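Local coordinates for proline dehydrogenase (Bradyrhizobium japonicum USDA 110, PDB 3HAZ) that oxidises proline to glutamate in two steps, using an FAD-dependent proline dehydrogenase and an NAD-dependent 1-pyrroline-5-carboxylate dehydrogenase joined in one chain, at the interface of chains A and B. Sequence-based numbering; all coordinates share one arbitrary frame. Chains: chain A/B, Proline dehydrogenase.

Contact 1: the interface of chains A and B. Residues chain A 983-985; chain B 932, 940, 942.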
# COMPACT_ATOMS: atom_id res chain seq x y z
N VAL A 983 -10.34 17.01 27.96
CA VAL A 983 -11.73 17.42 27.79
C VAL A 983 -12.58 16.22 27.40
O VAL A 983 -12.31 15.54 26.40
CB VAL A 983 -11.87 18.51 26.72
CG1 VAL A 983 -13.35 18.77 26.43
CG2 VAL A 983 -11.17 19.79 27.17
N THR A 984 -13.58 15.94 28.21
CA THR A 984 -14.47 14.82 28.00
C THR A 984 -15.90 15.30 27.78
O THR A 984 -16.50 15.90 28.67
CB THR A 984 -14.45 13.88 29.21
OG1 THR A 984 -13.14 13.35 29.38
CG2 THR A 984 -15.45 12.74 29.04
N ILE A 985 -16.45 15.04 26.60
CA ILE A 985 -17.79 15.50 26.26
C ILE A 985 -18.74 14.32 26.04
O ILE A 985 -18.48 13.46 25.21
CB ILE A 985 -17.77 16.35 24.98
CG1 ILE A 985 -16.79 17.52 25.14
CG2 ILE A 985 -19.18 16.86 24.63
CD1 ILE A 985 -16.44 18.19 23.83
N ILE B 932 -13.96 26.37 28.44
CA ILE B 932 -12.78 25.54 28.25
C ILE B 932 -11.56 26.40 27.91
O ILE B 932 -10.48 26.18 28.45
CB ILE B 932 -13.00 24.50 27.14
CG1 ILE B 932 -13.95 23.40 27.62
CG2 ILE B 932 -11.67 23.90 26.69
CD1 ILE B 932 -14.46 22.49 26.49
N ILE B 940 -11.84 18.42 32.31
CA ILE B 940 -13.12 19.06 32.08
C ILE B 940 -14.13 18.05 31.56
O ILE B 940 -13.85 17.30 30.61
CB ILE B 940 -12.98 20.23 31.10
CG1 ILE B 940 -11.98 21.25 31.66
CG2 ILE B 940 -14.34 20.87 30.81
CD1 ILE B 940 -11.68 22.38 30.70
N VAL B 942 -18.09 17.54 30.22
CA VAL B 942 -19.22 18.27 29.65
C VAL B 942 -20.48 17.41 29.54
O VAL B 942 -20.48 16.36 28.90
CB VAL B 942 -18.86 18.83 28.26
CG1 VAL B 942 -19.97 19.77 27.76
CG2 VAL B 942 -17.52 19.56 28.31

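Contact 2: the interface of chains A and B. Residues chain A 932, 935-940; chain B 648, 981-982.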
# COMPACT_ATOMS: atom_id res chain seq x y z
N ILE A 932 28.58 1.18 29.34
CA ILE A 932 27.28 1.82 29.13
C ILE A 932 26.23 1.26 30.09
O ILE A 932 25.47 2.01 30.71
CB ILE A 932 26.79 1.65 27.68
CG1 ILE A 932 27.68 2.44 26.72
CG2 ILE A 932 25.33 2.10 27.54
CD1 ILE A 932 27.44 2.08 25.25
N VAL A 935 26.97 2.70 33.87
CA VAL A 935 26.88 4.12 34.21
C VAL A 935 25.52 4.74 33.86
O VAL A 935 24.80 4.25 32.99
CB VAL A 935 28.01 4.93 33.54
CG1 VAL A 935 29.36 4.33 33.90
CG2 VAL A 935 27.82 4.96 32.03
N GLN A 936 25.18 5.83 34.54
CA GLN A 936 23.89 6.49 34.34
C GLN A 936 24.02 7.85 33.66
O GLN A 936 23.05 8.60 33.52
CB GLN A 936 23.15 6.63 35.68
CG GLN A 936 22.28 5.45 36.04
CD GLN A 936 21.39 5.72 37.24
OE1 GLN A 936 21.86 5.74 38.38
NE2 GLN A 936 20.10 5.93 37.00
N VAL A 937 25.24 8.17 33.25
CA VAL A 937 25.58 9.44 32.60
C VAL A 937 24.63 9.78 31.45
O VAL A 937 24.20 8.90 30.71
CB VAL A 937 27.02 9.36 32.07
CG1 VAL A 937 27.43 10.67 31.43
CG2 VAL A 937 27.96 9.01 33.22
N GLY A 938 24.33 11.07 31.28
CA GLY A 938 23.38 11.50 30.27
C GLY A 938 23.84 11.35 28.82
O GLY A 938 23.05 10.99 27.94
N ASN A 939 25.11 11.62 28.57
CA ASN A 939 25.65 11.58 27.21
C ASN A 939 26.95 10.79 27.18
O ASN A 939 27.94 11.16 27.82
CB ASN A 939 25.87 12.99 26.66
CG ASN A 939 24.56 13.69 26.30
OD1 ASN A 939 23.89 14.26 27.16
ND2 ASN A 939 24.22 13.67 25.02
N ILE A 940 26.92 9.67 26.46
CA ILE A 940 28.08 8.80 26.31
C ILE A 940 28.60 8.91 24.88
O ILE A 940 27.84 8.76 23.92
CB ILE A 940 27.73 7.34 26.69
CG1 ILE A 940 27.23 7.29 28.14
CG2 ILE A 940 28.93 6.40 26.49
CD1 ILE A 940 26.82 5.91 28.60
N ARG B 648 16.10 5.13 31.07
CA ARG B 648 16.47 4.19 32.11
C ARG B 648 15.83 4.54 33.44
O ARG B 648 15.48 5.70 33.67
CB ARG B 648 17.99 4.16 32.27
CG ARG B 648 18.75 4.03 30.98
CD ARG B 648 20.26 4.04 31.22
NE ARG B 648 20.65 3.12 32.28
CZ ARG B 648 21.83 2.50 32.32
NH1 ARG B 648 22.73 2.70 31.36
NH2 ARG B 648 22.11 1.67 33.32
N GLN B 981 19.18 8.79 28.33
CA GLN B 981 20.59 8.56 28.06
C GLN B 981 20.83 8.54 26.56
O GLN B 981 20.20 7.78 25.83
CB GLN B 981 21.07 7.25 28.69
CG GLN B 981 22.55 6.96 28.47
CD GLN B 981 23.07 5.89 29.42
OE1 GLN B 981 22.88 4.70 29.19
NE2 GLN B 981 23.74 6.31 30.49
N THR B 982 21.75 9.37 26.10
CA THR B 982 22.13 9.37 24.70
C THR B 982 23.47 8.67 24.52
O THR B 982 24.45 9.00 25.20
CB THR B 982 22.23 10.80 24.14
OG1 THR B 982 20.99 11.48 24.36
CG2 THR B 982 22.55 10.77 22.64

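Contact 1: the interface of chains A and B
A:Thr984 on strand 978-986 lies between B:Ile940 and B:Val942 on strand 939-942, and its backbone binds to both. The strands pair in parallel, and their backbone bonds carry a sheet from one subunit into the other. The amide N of A:Thr984 donates to the carbonyl O of B:Ile940 at 2.8 Å. Its carbonyl O then accepts from the amide N of B:Val942, also at 2.8 Å. The side chain of A:Thr984 does little across the boundary, hiding hardly any surface.

The side chain to follow is A:Val983, whose bridge partner on the other strand is B:Ile940. From CB it forks, and both branches head for B:Ile932 on helix 925-934. CG1 stands anti to the backbone N (chi1 172°). There this methyl of A:Val983 meets the delta-methyl CD1 of B:Ile932 at 3.9 Å. CG2, beside the backbone N, comes only to 4.2 Å from the gamma-methyl CG2 of the same isoleucine. The two side chains reach toward each other tip to tip, which ties the helix of one subunit to the shared sheet by apolar packing.

One bridge further along, A:Ile985 and B:Val942 lie side by side and point the same way. A:Ile985 turns CG1 to the side of its backbone N (chi1 -56°), and this methylene carbon rests 3.8 Å from the methyl CG2 of B:Val942.

Contact 2: the interface of chains A and B
A parallel strand pairing between two copies of the aldehyde dehydrogenase section forms this contact: strand 978-986 of chain B lies beside the start of strand 939-942 of chain A and the turn that leads into it. B:Thr982 carries the backbone part. Its N donates to the carbonyl O of A:Gly938 at 2.8 Å, and its own O takes the amide N of A:Ile940. A:Asn939, the bridge partner, runs its side chain alongside that of B:Thr982, pointing the same way, with ND2 of A:Asn939 3.6 Å from CB of B:Thr982.

B:Gln981 reaches over the turn. Its CG is anti to the backbone N (chi1 -179°) and the chain stays extended beyond CG, which carries the terminal amide to the carbonyls of the turn. NE2 donates to A:Val937 O at 2.6 Å, nearly straight at the hydrogen, in the carbonyl plane and on a lone pair. A second, weak bond runs from NE2 to A:Val935 O at 3.4 Å. The amide crosses the side chain of A:Ile940, whose CD1 touches CD.

The other end of the amide is held from its own subunit: B:Arg648 NH1 donates to OE1 of B:Gln981 at 3.0 Å, which should fix which way round the amide sits. The same NH1 donates across to A:Ile932 O at 2.9 Å. Both acceptors lie close to the guanidinium plane, at its edge, and the bend at chi3 (49°) helps bring that edge round. A:Val935 O lies close to NH1 without forming a hydrogen bond.

In the fold, the guanidinium meets the last turn of helix 925-934, and B:Gln981 and B:Thr982 follow the chain from there through the turn into strand 939-942, while B:Arg648 itself projects from strand 641-649.

Contact 1 and contact 2 are about 40 Å apart, centre to centre, yet they use the same elements with the chains exchanged: strand 978-986 of one subunit against helix 925-934 and strand 939-942 of the other. Contact 2 shows the start of the pairing, with chain B giving strand 978-986; contact 1 shows the next stretch in the twin, where chain A gives it. Residues 932 and 940 serve in both. The centre of contact 2 is about 12 Å from A:Glu760, the likely general base, and 14 Å from the nucleophile A:Cys794; the structure alone shows no effect on catalysis.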